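Long-range contact in methanogen homoaconitase small subunit (Methanocaldococcus jannaschii, PDB 2PKP), which forms, with its large subunit partner, a hydro-lyase that interconverts homocitrate and homoisocitrate by way of cis-homoaconitate: residues Val49-Cys63 with Cys77-Phe91. Residues are numbered along the deposited sequence; the frame is centred on the assembly and turned at random.
Sequences VKEGDVIVAGENFGC and CGIKAVIAKSFARIF. With ZN (zinc ion), chain B.
Ser86 and Glu59 join the loops just past the C-terminal ends of strands 54-57 and 81-84. The Ser86 hydroxyl gives its proton to Glu59 OE1, 2.6 Å from OG and nearly in line with the C-O bond, and accepts the Asn60 N-H, almost straight at 175°. A serine suits this place because one small hydroxyl can both give and accept; with OG set between its own N and carbonyl carbon (chi1 62°), it faces both partners. Glu59, its chain bent beyond CB, crosses the first methylenes of Lys85 at about a right angle, OE1 lying 3.3 Å from Lys85 CB, while the Lys85 ammonium pairs with Asp108. Replacing Glu59 with an alanine would probably leave the Ser86 hydroxyl without its acceptor, freer to turn away from Asn60 N, and uncover the Lys85 chain. Backbone bonds continue this clasp: Phe61 N to Ser86 O, and Ala88 N, at the N-cap of helix 89-98, to Phe61 O at 2.9 Å.

Between strands 54-57 and 81-84, Ile83 N bonds to Ile55 O and Ala57 N to Ile83 O, the parallel ladder pattern. Gly52 N reaches Gly78 O at the far end, where a CB on Gly78 would strike Glu51 CA, and its backbone angles would press one against the preceding carbonyl as well. On the sheet face that carries Ile55 and Val82, Phe61 takes Val82 CG1 over one ring face, 4.0 Å from the centroid, and turns its edge onto the face of Phe91 in a T-shaped pair, planes at 86°. Ile55 CG1 packs on Ile79 CD1, 3.6 Å away, and both isoleucines also touch Ile74 of helix 68-75.

Cys63, the last residue of the type II turn from Asn60, binds zinc through SG together with Asp13. The whole is a beta-alpha-beta unit of the aconitase C-terminal (swivel) domain: neighbouring parallel strands 54-57 and 81-84, connected through helix 68-75.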
loop_
_atom_site.group_PDB
_atom_site.type_symbol
_atom_site.label_atom_id
_atom_site.label_comp_id
_atom_site.label_asym_id
_atom_site.label_seq_id
_atom_site.Cartn_x
_atom_site.Cartn_y
_atom_site.Cartn_z
ATOM N N VAL A 49 0.469 15.404 3.107
ATOM C CA VAL A 49 0.164 13.981 3.034
ATOM C C VAL A 49 1.339 13.095 2.625
ATOM O O VAL A 49 2.169 13.475 1.798
ATOM C CB VAL A 49 -1.017 13.717 2.068
ATOM C CG1 VAL A 49 -0.619 14.066 0.643
ATOM C CG2 VAL A 49 -1.453 12.267 2.162
ATOM N N LYS A 50 1.397 11.909 3.220
ATOM C CA LYS A 50 2.445 10.941 2.917
ATOM C C LYS A 50 1.805 9.600 2.603
ATOM O O LYS A 50 0.755 9.258 3.155
ATOM C CB LYS A 50 3.392 10.768 4.108
ATOM C CG LYS A 50 4.106 12.034 4.549
ATOM C CD LYS A 50 5.008 12.589 3.458
ATOM C CE LYS A 50 5.697 13.864 3.930
ATOM N NZ LYS A 50 6.534 14.471 2.861
ATOM N N GLU A 51 2.434 8.843 1.711
ATOM C CA GLU A 51 1.927 7.524 1.352
ATOM C C GLU A 51 1.705 6.755 2.650
ATOM O O GLU A 51 2.580 6.727 3.517
ATOM C CB GLU A 51 2.949 6.785 0.487
ATOM C CG GLU A 51 2.459 5.454 -0.051
ATOM C CD GLU A 51 3.561 4.657 -0.734
ATOM O OE1 GLU A 51 4.586 5.260 -1.123
ATOM O OE2 GLU A 51 3.398 3.429 -0.889
ATOM N N GLY A 52 0.531 6.152 2.796
ATOM C CA GLY A 52 0.242 5.402 4.004
ATOM C C GLY A 52 -0.635 6.156 4.985
ATOM O O GLY A 52 -1.142 5.577 5.942
ATOM N N ASP A 53 -0.808 7.453 4.757
ATOM C CA ASP A 53 -1.642 8.262 5.636
ATOM C C ASP A 53 -3.122 7.951 5.445
ATOM O O ASP A 53 -3.508 7.207 4.541
ATOM C CB ASP A 53 -1.389 9.752 5.403
ATOM C CG ASP A 53 -0.107 10.227 6.050
ATOM O OD1 ASP A 53 0.508 9.442 6.804
ATOM O OD2 ASP A 53 0.276 11.391 5.817
ATOM N N VAL A 54 -3.944 8.537 6.305
ATOM C CA VAL A 54 -5.377 8.299 6.279
ATOM C C VAL A 54 -6.171 9.594 6.408
ATOM O O VAL A 54 -5.831 10.464 7.207
ATOM C CB VAL A 54 -5.773 7.346 7.447
ATOM C CG1 VAL A 54 -7.268 7.094 7.455
ATOM C CG2 VAL A 54 -5.004 6.033 7.320
ATOM N N ILE A 55 -7.224 9.717 5.611
ATOM C CA ILE A 55 -8.083 10.888 5.680
ATOM C C ILE A 55 -9.182 10.518 6.657
ATOM O O ILE A 55 -9.744 9.426 6.585
ATOM C CB ILE A 55 -8.734 11.222 4.322
ATOM C CG1 ILE A 55 -7.685 11.780 3.354
ATOM C CG2 ILE A 55 -9.866 12.227 4.535
ATOM C CD1 ILE A 55 -8.210 12.007 1.956
ATOM N N VAL A 56 -9.468 11.421 7.581
ATOM C CA VAL A 56 -10.500 11.200 8.580
ATOM C C VAL A 56 -11.502 12.349 8.460
ATOM O O VAL A 56 -11.111 13.518 8.433
ATOM C CB VAL A 56 -9.866 11.154 9.990
ATOM C CG1 VAL A 56 -10.943 10.978 11.058
ATOM C CG2 VAL A 56 -8.853 10.008 10.051
ATOM N N ALA A 57 -12.788 12.028 8.359
ATOM C CA ALA A 57 -13.794 13.075 8.212
ATOM C C ALA A 57 -15.072 12.835 8.997
ATOM O O ALA A 57 -15.254 11.789 9.632
ATOM C CB ALA A 57 -14.125 13.268 6.740
ATOM N N GLY A 58 -15.960 13.819 8.936
ATOM C CA GLY A 58 -17.223 13.736 9.641
ATOM C C GLY A 58 -18.305 13.051 8.834
ATOM O O GLY A 58 -18.073 12.027 8.193
ATOM N N GLU A 59 -19.497 13.633 8.851
ATOM C CA GLU A 59 -20.632 13.064 8.138
ATOM C C GLU A 59 -20.625 13.350 6.647
ATOM O O GLU A 59 -20.061 14.345 6.186
ATOM C CB GLU A 59 -21.943 13.609 8.728
ATOM C CG GLU A 59 -22.134 13.320 10.198
ATOM C CD GLU A 59 -22.634 11.913 10.449
ATOM O OE1 GLU A 59 -22.436 11.044 9.577
ATOM O OE2 GLU A 59 -23.216 11.668 11.527
ATOM N N ASN A 60 -21.242 12.444 5.900
ATOM C CA ASN A 60 -21.416 12.596 4.466
ATOM C C ASN A 60 -20.174 12.926 3.633
ATOM O O ASN A 60 -20.217 13.791 2.756
ATOM C CB ASN A 60 -22.509 13.655 4.255
ATOM C CG ASN A 60 -23.053 13.671 2.846
ATOM O OD1 ASN A 60 -23.230 12.624 2.219
ATOM N ND2 ASN A 60 -23.349 14.863 2.349
ATOM N N PHE A 61 -19.075 12.220 3.882
ATOM C CA PHE A 61 -17.847 12.452 3.128
ATOM C C PHE A 61 -18.040 12.039 1.665
ATOM O O PHE A 61 -18.655 11.011 1.372
ATOM C CB PHE A 61 -16.690 11.642 3.727
ATOM C CG PHE A 61 -15.365 11.896 3.060
ATOM C CD1 PHE A 61 -14.585 12.987 3.430
ATOM C CD2 PHE A 61 -14.901 11.052 2.059
ATOM C CE1 PHE A 61 -13.362 13.240 2.813
ATOM C CE2 PHE A 61 -13.677 11.293 1.428
ATOM C CZ PHE A 61 -12.907 12.393 1.811
ATOM N N GLY A 62 -17.497 12.839 0.754
ATOM C CA GLY A 62 -17.614 12.532 -0.663
ATOM C C GLY A 62 -18.929 12.998 -1.262
ATOM O O GLY A 62 -19.283 12.629 -2.379
ATOM N N CYS A 63 -19.652 13.818 -0.509
ATOM C CA CYS A 63 -20.934 14.345 -0.939
ATOM C C CYS A 63 -20.913 14.977 -2.321
ATOM O O CYS A 63 -19.905 15.540 -2.754
ATOM C CB CYS A 63 -21.434 15.396 0.056
ATOM S SG CYS A 63 -22.946 16.231 -0.495
ATOM N N CYS A 77 -2.611 9.486 -3.739
ATOM C CA CYS A 77 -1.817 10.244 -2.773
ATOM C C CYS A 77 -1.169 9.186 -1.893
ATOM O O CYS A 77 -0.388 9.494 -0.993
ATOM C CB CYS A 77 -2.696 11.140 -1.895
ATOM S SG CYS A 77 -3.035 12.769 -2.565
ATOM N N GLY A 78 -1.504 7.928 -2.161
ATOM C CA GLY A 78 -0.962 6.840 -1.371
ATOM C C GLY A 78 -1.844 6.554 -0.170
ATOM O O GLY A 78 -1.417 5.902 0.779
ATOM N N ILE A 79 -3.080 7.052 -0.211
ATOM C CA ILE A 79 -4.038 6.843 0.871
ATOM C C ILE A 79 -4.880 5.604 0.577
ATOM O O ILE A 79 -5.590 5.544 -0.423
ATOM C CB ILE A 79 -4.945 8.077 1.027
ATOM C CG1 ILE A 79 -4.091 9.270 1.467
ATOM C CG2 ILE A 79 -6.065 7.795 2.030
ATOM C CD1 ILE A 79 -4.836 10.586 1.509
ATOM N N LYS A 80 -4.793 4.617 1.462
ATOM C CA LYS A 80 -5.516 3.361 1.298
ATOM C C LYS A 80 -6.902 3.341 1.932
ATOM O O LYS A 80 -7.739 2.518 1.567
ATOM C CB LYS A 80 -4.682 2.208 1.872
ATOM C CG LYS A 80 -5.334 0.835 1.765
ATOM C CD LYS A 80 -5.512 0.404 0.319
ATOM C CE LYS A 80 -6.032 -1.023 0.229
ATOM N NZ LYS A 80 -6.130 -1.485 -1.184
ATOM N N ALA A 81 -7.149 4.239 2.878
ATOM C CA ALA A 81 -8.445 4.269 3.536
ATOM C C ALA A 81 -8.894 5.650 3.980
ATOM O O ALA A 81 -8.090 6.551 4.211
ATOM C CB ALA A 81 -8.436 3.322 4.746
ATOM N N VAL A 82 -10.206 5.794 4.102
ATOM C CA VAL A 82 -10.810 7.031 4.553
ATOM C C VAL A 82 -11.729 6.626 5.684
ATOM O O VAL A 82 -12.537 5.710 5.534
ATOM C CB VAL A 82 -11.657 7.691 3.444
ATOM C CG1 VAL A 82 -12.351 8.924 3.979
ATOM C CG2 VAL A 82 -10.771 8.050 2.273
ATOM N N ILE A 83 -11.591 7.288 6.822
ATOM C CA ILE A 83 -12.442 6.992 7.962
ATOM C C ILE A 83 -13.429 8.144 8.110
ATOM O O ILE A 83 -13.021 9.302 8.190
ATOM C CB ILE A 83 -11.617 6.873 9.262
ATOM C CG1 ILE A 83 -10.491 5.851 9.079
ATOM C CG2 ILE A 83 -12.520 6.444 10.416
ATOM C CD1 ILE A 83 -9.521 5.795 10.270
ATOM N N ALA A 84 -14.718 7.835 8.141
ATOM C CA ALA A 84 -15.730 8.879 8.290
ATOM C C ALA A 84 -16.927 8.370 9.089
ATOM O O ALA A 84 -17.073 7.161 9.297
ATOM C CB ALA A 84 -16.190 9.369 6.909
ATOM N N LYS A 85 -17.772 9.296 9.542
ATOM C CA LYS A 85 -18.970 8.928 10.291
ATOM C C LYS A 85 -19.970 8.333 9.308
ATOM O O LYS A 85 -20.727 7.430 9.650
ATOM C CB LYS A 85 -19.583 10.149 10.981
ATOM C CG LYS A 85 -18.749 10.715 12.116
ATOM C CD LYS A 85 -19.502 11.835 12.823
ATOM C CE LYS A 85 -18.685 12.441 13.946
ATOM N NZ LYS A 85 -19.428 13.539 14.624
ATOM N N SER A 86 -19.973 8.860 8.087
ATOM C CA SER A 86 -20.845 8.359 7.029
ATOM C C SER A 86 -20.295 8.790 5.670
ATOM O O SER A 86 -19.553 9.771 5.568
ATOM C CB SER A 86 -22.289 8.851 7.210
ATOM O OG SER A 86 -22.380 10.261 7.143
ATOM N N PHE A 87 -20.661 8.047 4.630
ATOM C CA PHE A 87 -20.190 8.314 3.276
ATOM C C PHE A 87 -21.323 8.523 2.286
ATOM O O PHE A 87 -22.337 7.823 2.338
ATOM C CB PHE A 87 -19.365 7.136 2.756
ATOM C CG PHE A 87 -18.037 6.962 3.432
ATOM C CD1 PHE A 87 -16.921 7.665 2.990
ATOM C CD2 PHE A 87 -17.892 6.065 4.489
ATOM C CE1 PHE A 87 -15.676 7.476 3.582
ATOM C CE2 PHE A 87 -16.650 5.867 5.091
ATOM C CZ PHE A 87 -15.539 6.573 4.636
ATOM N N ALA A 88 -21.142 9.473 1.373
ATOM C CA ALA A 88 -22.136 9.693 0.336
ATOM C C ALA A 88 -22.186 8.356 -0.410
ATOM O O ALA A 88 -21.152 7.715 -0.633
ATOM C CB ALA A 88 -21.693 10.816 -0.601
ATOM N N ARG A 89 -23.387 7.933 -0.776
ATOM C CA ARG A 89 -23.584 6.665 -1.466
ATOM C C ARG A 89 -22.719 6.469 -2.703
ATOM O O ARG A 89 -22.056 5.445 -2.840
ATOM C CB ARG A 89 -25.059 6.509 -1.852
ATOM C CG ARG A 89 -26.019 6.603 -0.673
ATOM C CD ARG A 89 -27.489 6.469 -1.089
ATOM N NE ARG A 89 -27.813 5.158 -1.652
ATOM C CZ ARG A 89 -27.644 4.822 -2.928
ATOM N NH1 ARG A 89 -27.156 5.700 -3.796
ATOM N NH2 ARG A 89 -27.971 3.604 -3.342
ATOM N N ILE A 90 -22.724 7.446 -3.603
ATOM C CA ILE A 90 -21.955 7.338 -4.833
ATOM C C ILE A 90 -20.456 7.259 -4.578
ATOM O O ILE A 90 -19.761 6.445 -5.184
ATOM C CB ILE A 90 -22.264 8.517 -5.777
ATOM C CG1 ILE A 90 -23.735 8.451 -6.207
ATOM C CG2 ILE A 90 -21.347 8.469 -6.996
ATOM C CD1 ILE A 90 -24.170 9.573 -7.140
ATOM N N PHE A 91 -19.959 8.098 -3.676
ATOM C CA PHE A 91 -18.536 8.087 -3.360
ATOM C C PHE A 91 -18.132 6.705 -2.855
ATOM O O PHE A 91 -17.121 6.151 -3.274
ATOM C CB PHE A 91 -18.214 9.124 -2.282
ATOM C CG PHE A 91 -16.779 9.096 -1.835
ATOM C CD1 PHE A 91 -15.812 9.831 -2.512
ATOM C CD2 PHE A 91 -16.386 8.292 -0.766
ATOM C CE1 PHE A 91 -14.468 9.772 -2.134
ATOM C CE2 PHE A 91 -15.041 8.223 -0.376
ATOM C CZ PHE A 91 -14.082 8.966 -1.066
HETATM ZN ZN ZN B . -23.032 18.063 0.667
HETATM O O HOH W 1 -3.669 4.568 3.679
HETATM O O HOH W 2 -22.013 19.338 -0.426
#